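Local atomic coordinates of L-serine ammonia-lyase (Rhizomucor miehei CAU432, PDB entry 5C3U), a protein that belongs to the family of pyridoxal-phosphate dependent enzymes and binds pyridoxal-5'-phosphate. Residues L184-I189 against S242-L247; V200-V205 against L249-V254. All coordinates share one frame; numbering follows the deposited sequence. Where two conformers were deposited one is given.

Interaction 1 of 2, residues L184-I189 against S242-L247. With PLP (pyridoxal-5'-phosphate), chain B.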
ATOM      1  N   LEU A 184       4.670  -4.109   1.238  1.00 21.66           N
ATOM      2  CA  LEU A 184       3.427  -4.869   1.426  1.00 21.42           C
ATOM      3  C   LEU A 184       3.556  -6.221   0.750  1.00 20.52           C
ATOM      4  O   LEU A 184       3.282  -7.263   1.357  1.00 21.38           O
ATOM      5  CB  LEU A 184       2.234  -4.092   0.877  1.00 21.91           C
ATOM      6  CG  LEU A 184       0.876  -4.776   0.947  1.00 22.27           C
ATOM      7  CD1 LEU A 184       0.489  -5.157   2.375  1.00 24.56           C
ATOM      8  CD2 LEU A 184      -0.165  -3.849   0.308  1.00 25.07           C
ATOM      9  N   LEU A 185       4.017  -6.187  -0.491  1.00 20.71           N
ATOM     10  CA  LEU A 185       4.330  -7.394  -1.229  1.00 21.07           C
ATOM     11  C   LEU A 185       5.153  -8.391  -0.400  1.00 21.88           C
ATOM     12  O   LEU A 185       4.780  -9.561  -0.287  1.00 21.37           O
ATOM     13  CB  LEU A 185       5.041  -7.066  -2.533  1.00 21.73           C
ATOM     14  CG  LEU A 185       5.422  -8.328  -3.312  1.00 23.70           C
ATOM     15  CD1 LEU A 185       4.165  -9.112  -3.701  1.00 25.33           C
ATOM     16  CD2 LEU A 185       6.287  -8.020  -4.522  1.00 25.48           C
ATOM     17  N   ASN A 186       6.272  -7.926   0.148  1.00 21.01           N
ATOM     18  CA  ASN A 186       7.142  -8.777   0.982  1.00 21.48           C
ATOM     19  C   ASN A 186       6.403  -9.373   2.177  1.00 23.16           C
ATOM     20  O   ASN A 186       6.548 -10.559   2.473  1.00 23.60           O
ATOM     21  CB  ASN A 186       8.389  -8.000   1.465  1.00 22.47           C
ATOM     22  CG  ASN A 186       9.282  -7.521   0.321  1.00 23.96           C
ATOM     23  OD1 ASN A 186       9.133  -7.938  -0.832  1.00 24.35           O
ATOM     24  ND2 ASN A 186      10.214  -6.620   0.639  1.00 23.98           N
ATOM     25  N   GLY A 187       5.627  -8.548   2.886  1.00 21.22           N
ATOM     26  CA  GLY A 187       4.839  -9.065   3.997  1.00 21.83           C
ATOM     27  C   GLY A 187       3.816 -10.113   3.552  1.00 22.58           C
ATOM     28  O   GLY A 187       3.614 -11.126   4.224  1.00 24.40           O
ATOM     29  N   VAL A 188       3.169  -9.876   2.415  1.00 22.67           N
ATOM     30  CA  VAL A 188       2.197 -10.840   1.900  1.00 22.52           C
ATOM     31  C   VAL A 188       2.866 -12.196   1.607  1.00 24.87           C
ATOM     32  O   VAL A 188       2.430 -13.248   2.115  1.00 25.20           O
ATOM     33  CB  VAL A 188       1.434 -10.272   0.684  1.00 23.30           C
ATOM     34  CG1 VAL A 188       0.546 -11.331   0.048  1.00 25.22           C
ATOM     35  CG2 VAL A 188       0.565  -9.099   1.142  1.00 23.19           C
ATOM     36  N   ILE A 189       3.954 -12.163   0.856  1.00 24.80           N
ATOM     37  CA  ILE A 189       4.645 -13.404   0.521  1.00 26.82           C
ATOM     38  C   ILE A 189       5.156 -14.109   1.791  1.00 28.24           C
ATOM     39  O   ILE A 189       4.969 -15.324   1.963  1.00 29.71           O
ATOM     40  CB  ILE A 189       5.796 -13.151  -0.451  1.00 27.49           C
ATOM     41  CG1 ILE A 189       5.255 -12.684  -1.809  1.00 28.06           C
ATOM     42  CG2 ILE A 189       6.633 -14.415  -0.624  1.00 27.72           C
ATOM     43  CD1 ILE A 189       6.330 -12.064  -2.672  1.00 28.04           C
ATOM     44  N   SER A 242      15.299  -4.906  -2.606  1.00 27.62           N
ATOM     45  CA  SER A 242      16.034  -6.121  -3.024  1.00 28.07           C
ATOM     46  C   SER A 242      15.365  -7.415  -2.521  1.00 27.27           C
ATOM     47  O   SER A 242      15.457  -8.472  -3.160  1.00 25.73           O
ATOM     48  CB  SER A 242      17.479  -6.048  -2.535  1.00 30.53           C
ATOM     49  OG  SER A 242      17.481  -6.114  -1.129  1.00 35.63           O
ATOM     50  N   LYS A 243      14.697  -7.330  -1.367  1.00 26.70           N
ATOM     51  CA  LYS A 243      13.960  -8.471  -0.829  1.00 27.61           C
ATOM     52  C   LYS A 243      12.820  -8.892  -1.753  1.00 25.90           C
ATOM     53  O   LYS A 243      12.526 -10.075  -1.845  1.00 27.27           O
ATOM     54  CB  LYS A 243      13.430  -8.152   0.580  1.00 29.47           C
ATOM     55  CG  LYS A 243      12.580  -9.241   1.247  1.00 32.01           C
ATOM     56  CD  LYS A 243      13.308 -10.571   1.427  1.00 36.78           C
ATOM     57  CE  LYS A 243      14.434 -10.498   2.436  1.00 41.35           C
ATOM     58  NZ  LYS A 243      14.684 -11.844   3.034  1.00 45.84           N
ATOM     59  N   SER A 244      12.190  -7.928  -2.436  1.00 26.12           N
ATOM     60  CA  SER A 244      11.039  -8.219  -3.305  1.00 26.68           C
ATOM     61  C   SER A 244      11.446  -9.125  -4.464  1.00 27.76           C
ATOM     62  O   SER A 244      10.756 -10.100  -4.775  1.00 27.87           O
ATOM     63  CB  SER A 244      10.427  -6.926  -3.863  1.00 25.94           C
ATOM     64  OG  SER A 244       9.889  -6.156  -2.801  1.00 27.25           O
ATOM     65  N   LEU A 245      12.559  -8.771  -5.086  1.00 28.04           N
ATOM     66  CA  LEU A 245      13.129  -9.535  -6.203  1.00 30.16           C
ATOM     67  C   LEU A 245      13.536 -10.938  -5.761  1.00 33.15           C
ATOM     68  O   LEU A 245      13.279 -11.928  -6.462  1.00 34.06           O
ATOM     69  CB  LEU A 245      14.318  -8.763  -6.785  1.00 32.13           C
ATOM     70  CG  LEU A 245      14.891  -9.192  -8.152  1.00 33.28           C
ATOM     71  CD1 LEU A 245      13.848  -9.066  -9.253  1.00 34.69           C
ATOM     72  CD2 LEU A 245      16.119  -8.368  -8.507  1.00 34.06           C
ATOM     73  N   GLU A 246      14.166 -11.020  -4.593  1.00 33.68           N
ATOM     74  CA  GLU A 246      14.566 -12.287  -3.989  1.00 36.98           C
ATOM     75  C   GLU A 246      13.368 -13.210  -3.727  1.00 36.92           C
ATOM     76  O   GLU A 246      13.385 -14.383  -4.111  1.00 35.22           O
ATOM     77  CB  GLU A 246      15.362 -12.004  -2.700  1.00 41.69           C
ATOM     78  CG  GLU A 246      15.561 -13.175  -1.752  1.00 48.90           C
ATOM     79  CD  GLU A 246      16.558 -12.870  -0.641  1.00 54.74           C
ATOM     80  OE1 GLU A 246      16.606 -11.713  -0.157  1.00 56.47           O
ATOM     81  OE2 GLU A 246      17.297 -13.799  -0.246  1.00 60.30           O
ATOM     82  N   LEU A 247      12.322 -12.682  -3.086  1.00 33.04           N
ATOM     83  CA  LEU A 247      11.110 -13.469  -2.820  1.00 33.85           C
ATOM     84  C   LEU A 247      10.387 -13.863  -4.111  1.00 34.01           C
ATOM     85  O   LEU A 247       9.746 -14.913  -4.174  1.00 36.94           O
ATOM     86  CB  LEU A 247      10.142 -12.705  -1.891  1.00 31.34           C
ATOM     87  CG  LEU A 247      10.628 -12.464  -0.462  1.00 30.90           C
ATOM     88  CD1 LEU A 247       9.764 -11.428   0.249  1.00 29.33           C
ATOM     89  CD2 LEU A 247      10.680 -13.750   0.350  1.00 31.80           C
TER
HETATM   90  N1  PLP B 401      -1.328   1.308  -1.604  1.00 26.72           N
HETATM   91  C2  PLP B 401      -1.325   2.288  -0.684  1.00 26.55           C
HETATM   92  C2A PLP B 401      -2.509   3.202  -0.486  1.00 26.39           C
HETATM   93  C3  PLP B 401      -0.131   2.482   0.142  1.00 26.84           C
HETATM   94  O3  PLP B 401      -0.099   3.469   1.091  1.00 28.00           O
HETATM   95  C4  PLP B 401       0.997   1.551  -0.077  1.00 27.32           C
HETATM   96  C4A PLP B 401       2.209   1.678   0.747  1.00 27.96           C
HETATM   97  C5  PLP B 401       0.885   0.504  -1.125  1.00 28.88           C
HETATM   98  C6  PLP B 401      -0.314   0.443  -1.841  1.00 27.81           C
HETATM   99  C5A PLP B 401       2.014  -0.488  -1.417  1.00 29.08           C
HETATM  100  O4P PLP B 401       3.240   0.076  -0.968  1.00 29.63           O
HETATM  101  P   PLP B 401       4.693  -0.635  -0.877  1.00 24.57           P
HETATM  102  O1P PLP B 401       4.788  -1.330   0.437  1.00 26.22           O
HETATM  103  O2P PLP B 401       4.879  -1.550  -2.101  1.00 25.29           O
HETATM  104  O3P PLP B 401       5.536   0.587  -0.979  1.00 26.21           O

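Interaction 2 of 2, residues V200-V205 against L249-V254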
ATOM      1  N   VAL A 200      -0.199 -20.099  -3.238  1.00 32.79           N
ATOM      2  CA  VAL A 200      -1.123 -19.002  -3.570  1.00 30.14           C
ATOM      3  C   VAL A 200      -0.386 -17.932  -4.391  1.00 30.51           C
ATOM      4  O   VAL A 200       0.575 -17.334  -3.903  1.00 30.89           O
ATOM      5  CB  VAL A 200      -1.749 -18.400  -2.285  1.00 29.74           C
ATOM      6  CG1 VAL A 200      -2.577 -17.159  -2.589  1.00 27.58           C
ATOM      7  CG2 VAL A 200      -2.600 -19.432  -1.559  1.00 30.49           C
ATOM      8  N   PRO A 201      -0.804 -17.710  -5.653  1.00 30.07           N
ATOM      9  CA  PRO A 201      -0.188 -16.672  -6.490  1.00 29.23           C
ATOM     10  C   PRO A 201      -0.500 -15.290  -5.947  1.00 29.03           C
ATOM     11  O   PRO A 201      -1.603 -15.060  -5.451  1.00 27.96           O
ATOM     12  CB  PRO A 201      -0.889 -16.817  -7.852  1.00 29.82           C
ATOM     13  CG  PRO A 201      -1.676 -18.084  -7.786  1.00 30.37           C
ATOM     14  CD  PRO A 201      -1.916 -18.390  -6.340  1.00 32.17           C
ATOM     15  N   VAL A 202       0.477 -14.399  -6.016  1.00 28.06           N
ATOM     16  CA  VAL A 202       0.245 -12.999  -5.709  1.00 26.98           C
ATOM     17  C   VAL A 202       0.360 -12.256  -7.033  1.00 26.72           C
ATOM     18  O   VAL A 202       1.353 -12.398  -7.750  1.00 26.76           O
ATOM     19  CB  VAL A 202       1.253 -12.439  -4.671  1.00 26.60           C
ATOM     20  CG1 VAL A 202       0.980 -10.968  -4.410  1.00 25.68           C
ATOM     21  CG2 VAL A 202       1.193 -13.237  -3.374  1.00 27.64           C
ATOM     22  N   ILE A 203      -0.682 -11.505  -7.388  1.00 24.94           N
ATOM     23  CA  ILE A 203      -0.612 -10.669  -8.548  1.00 25.67           C
ATOM     24  C   ILE A 203      -0.156  -9.309  -8.047  1.00 26.22           C
ATOM     25  O   ILE A 203      -0.864  -8.642  -7.268  1.00 23.90           O
ATOM     26  CB  ILE A 203      -1.954 -10.652  -9.308  1.00 27.62           C
ATOM     27  CG1 ILE A 203      -2.259 -12.087  -9.733  1.00 30.69           C
ATOM     28  CG2 ILE A 203      -1.868  -9.746 -10.531  1.00 26.67           C
ATOM     29  CD1 ILE A 203      -3.726 -12.405  -9.797  1.00 36.92           C
ATOM     30  N   ALA A 204       1.043  -8.929  -8.484  1.00 24.28           N
ATOM     31  CA  ALA A 204       1.713  -7.715  -8.022  1.00 24.07           C
ATOM     32  C   ALA A 204       1.421  -6.615  -9.025  1.00 24.42           C
ATOM     33  O   ALA A 204       1.976  -6.616 -10.108  1.00 24.96           O
ATOM     34  CB  ALA A 204       3.220  -7.947  -7.908  1.00 25.37           C
ATOM     35  N   VAL A 205       0.582  -5.641  -8.652  1.00 21.68           N
ATOM     36  CA  VAL A 205       0.101  -4.664  -9.625  0.50 23.58           C
ATOM     37  C   VAL A 205       0.769  -3.292  -9.465  1.00 24.00           C
ATOM     38  O   VAL A 205       0.897  -2.786  -8.365  1.00 24.41           O
ATOM     39  CB  VAL A 205      -1.447  -4.540  -9.611  0.50 24.24           C
ATOM     40  CG1 VAL A 205      -1.967  -4.268  -8.205  0.50 23.98           C
ATOM     41  CG2 VAL A 205      -1.913  -3.455 -10.577  0.50 25.06           C
ATOM     42  N   LEU A 249      11.609 -14.930  -6.764  1.00 37.92           N
ATOM     43  CA  LEU A 249      12.222 -16.147  -7.329  1.00 42.97           C
ATOM     44  C   LEU A 249      11.717 -17.435  -6.664  1.00 43.34           C
ATOM     45  O   LEU A 249      11.748 -18.497  -7.277  1.00 46.15           O
ATOM     46  CB  LEU A 249      13.754 -16.103  -7.246  1.00 44.70           C
ATOM     47  CG  LEU A 249      14.575 -14.941  -7.825  1.00 47.58           C
ATOM     48  CD1 LEU A 249      16.029 -15.069  -7.387  1.00 50.59           C
ATOM     49  CD2 LEU A 249      14.466 -14.840  -9.342  1.00 49.30           C
ATOM     50  N   ASN A 250      11.243 -17.333  -5.423  1.00 43.74           N
ATOM     51  CA  ASN A 250      10.872 -18.510  -4.615  1.00 43.80           C
ATOM     52  C   ASN A 250       9.378 -18.669  -4.300  1.00 42.99           C
ATOM     53  O   ASN A 250       8.989 -19.565  -3.546  1.00 45.09           O
ATOM     54  CB  ASN A 250      11.667 -18.495  -3.310  1.00 48.55           C
ATOM     55  CG  ASN A 250      13.155 -18.373  -3.546  1.00 54.28           C
ATOM     56  OD1 ASN A 250      13.759 -19.219  -4.209  1.00 55.44           O
ATOM     57  ND2 ASN A 250      13.753 -17.307  -3.017  1.00 55.81           N
ATOM     58  N   HIS A 251       8.546 -17.799  -4.871  1.00 37.09           N
ATOM     59  CA  HIS A 251       7.106 -17.839  -4.652  1.00 34.39           C
ATOM     60  C   HIS A 251       6.453 -17.429  -5.944  1.00 32.83           C
ATOM     61  O   HIS A 251       7.021 -16.623  -6.679  1.00 34.24           O
ATOM     62  CB  HIS A 251       6.708 -16.905  -3.501  1.00 35.75           C
ATOM     63  CG  HIS A 251       5.227 -16.939  -3.177  1.00 39.28           C
ATOM     64  ND1 HIS A 251       4.707 -17.720  -2.197  1.00 38.37           N
ATOM     65  CD2 HIS A 251       4.146 -16.272  -3.765  1.00 37.72           C
ATOM     66  CE1 HIS A 251       3.367 -17.565  -2.171  1.00 38.57           C
ATOM     67  NE2 HIS A 251       3.027 -16.684  -3.136  1.00 36.57           N
ATOM     68  N   PRO A 252       5.266 -17.984  -6.257  1.00 33.06           N
ATOM     69  CA  PRO A 252       4.562 -17.589  -7.485  1.00 33.18           C
ATOM     70  C   PRO A 252       4.064 -16.148  -7.430  1.00 32.17           C
ATOM     71  O   PRO A 252       3.136 -15.832  -6.675  1.00 32.52           O
ATOM     72  CB  PRO A 252       3.375 -18.565  -7.549  1.00 33.64           C
ATOM     73  CG  PRO A 252       3.203 -19.073  -6.159  1.00 34.17           C
ATOM     74  CD  PRO A 252       4.594 -19.108  -5.580  1.00 34.35           C
ATOM     75  N   VAL A 253       4.707 -15.278  -8.193  1.00 30.73           N
ATOM     76  CA  VAL A 253       4.312 -13.871  -8.244  1.00 29.61           C
ATOM     77  C   VAL A 253       4.127 -13.488  -9.699  1.00 29.26           C
ATOM     78  O   VAL A 253       4.971 -13.810 -10.551  1.00 29.06           O
ATOM     79  CB  VAL A 253       5.346 -12.934  -7.573  1.00 30.49           C
ATOM     80  CG1 VAL A 253       4.962 -11.463  -7.771  1.00 29.27           C
ATOM     81  CG2 VAL A 253       5.472 -13.240  -6.081  1.00 31.38           C
ATOM     82  N   VAL A 254       3.013 -12.828 -10.002  1.00 27.78           N
ATOM     83  CA  VAL A 254       2.751 -12.370 -11.367  1.00 26.74           C
ATOM     84  C   VAL A 254       2.795 -10.837 -11.378  1.00 27.98           C
ATOM     85  O   VAL A 254       1.886 -10.209 -10.830  1.00 26.19           O
ATOM     86  CB  VAL A 254       1.374 -12.859 -11.875  1.00 29.03           C
ATOM     87  CG1 VAL A 254       1.084 -12.354 -13.285  1.00 28.93           C
ATOM     88  CG2 VAL A 254       1.275 -14.380 -11.819  1.00 30.63           C
TER

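Interaction 1 of 2, residues L184-I189 against S242-L247
Helix segments 184-189 and 242-247 touch around Asn186 and Ser244, with their axes 9.4 Å apart at the closest point and their directions 39° apart. Asn186 carries the polar part of the contact. Its CG lies anti to the carbonyl carbon (chi1 -62°), and the amide reaches across to the second helix. The hydroxyl of Ser244 donates from OG to Asn186 OD1 at 2.8 Å. The donor is tilted 26° from the carbonyl plane. Ser241, just before the second segment, hydrogen-bonds to both Ser244 OG and Asn186 ND2, so this buried amide is held at both its oxygen and its nitrogen. CB and CG of Lys243 lie against Asn186 ND2, each at 3.6 Å. Leu247 CD1 packs 3.7 Å from Asn186 OD1. One turn further on, the Ile189 and Leu247 side chains pass one another pointing opposite ways, with Ile189 CD1 3.9 Å from Leu247 CB. At the start of the first helix, Leu184 N donates to O1P of pyridoxal-5'-phosphate at 2.9 Å. The contact thus packs helix 242-250 against helix 183-194, which follows a glycine-rich loop, Gly180 to Gly182, whose backbone N-H groups grip pyridoxal-5'-phosphate as in fold type II enzymes.

Interaction 2 of 2, residues V200-V205 against L249-V254
Val202 and Ile203 pair with Val253 and Val254 as parallel strands. The tight part is the backbone ladder. Val202 N donates to Pro252 O, and Val202 O accepts from Val254 N at 2.8 Å. Ala204 N then donates to Val254 O, also at 2.8 Å. CA-H...O contacts fill in between, among them Val253 CA to Val202 O at 3.3 Å. Ala204 CB meets Val253 CG1 at 3.9 Å on the face covered by helix 183-194. The pairing adds strand 253-258 at the edge of the mixed six-stranded sheet, beside strand 202-207. Backbone bonds from Ile203 to Ile175 and Cys177 join the latter to strand 174-178 on its other side. Before the ladder begins, His251 makes a side-chain bond. Its CG lies anti to the backbone N (chi1 -178°), which places CG nearer to 200-205 than CB is. NE2 donates to Val200 O at 2.7 Å. The bond is short but bent, 132° at the hydrogen, and the oxygen sits 28° out of the ring plane. Pro252 CD lies over one ring face near the rim, and Val202 CG2 approaches NE2 obliquely at 3.9 Å. The other face of the sheet is looser. There Ile203 CG1 is 4.3 Å from Val254 CB. Pro201, Pro252 and Val254 are partly exposed to solvent.

How the interactions relate
From the N terminus, the chain passes through helix 183-194 and then strand 202-207. It continues through helix 212-219 and a long connection to helix 242-250, then enters strand 253-258. Interaction 1 closes the loop from 184-189 to 242-247. Interaction 2 closes the loop from 200-205 to 249-254. The two loops cross, because their segments alternate along the chain. Interaction 1 joins helix to helix, and interaction 2 joins strand to strand, with helix 242-250 shared. Their centres are 9 Å apart. Helix 183-194 packs on both strands: Leu185 CD1 is 3.8 Å from Val202 CG1, and Ile189 CD1 is 3.7 Å from Val253 CG2.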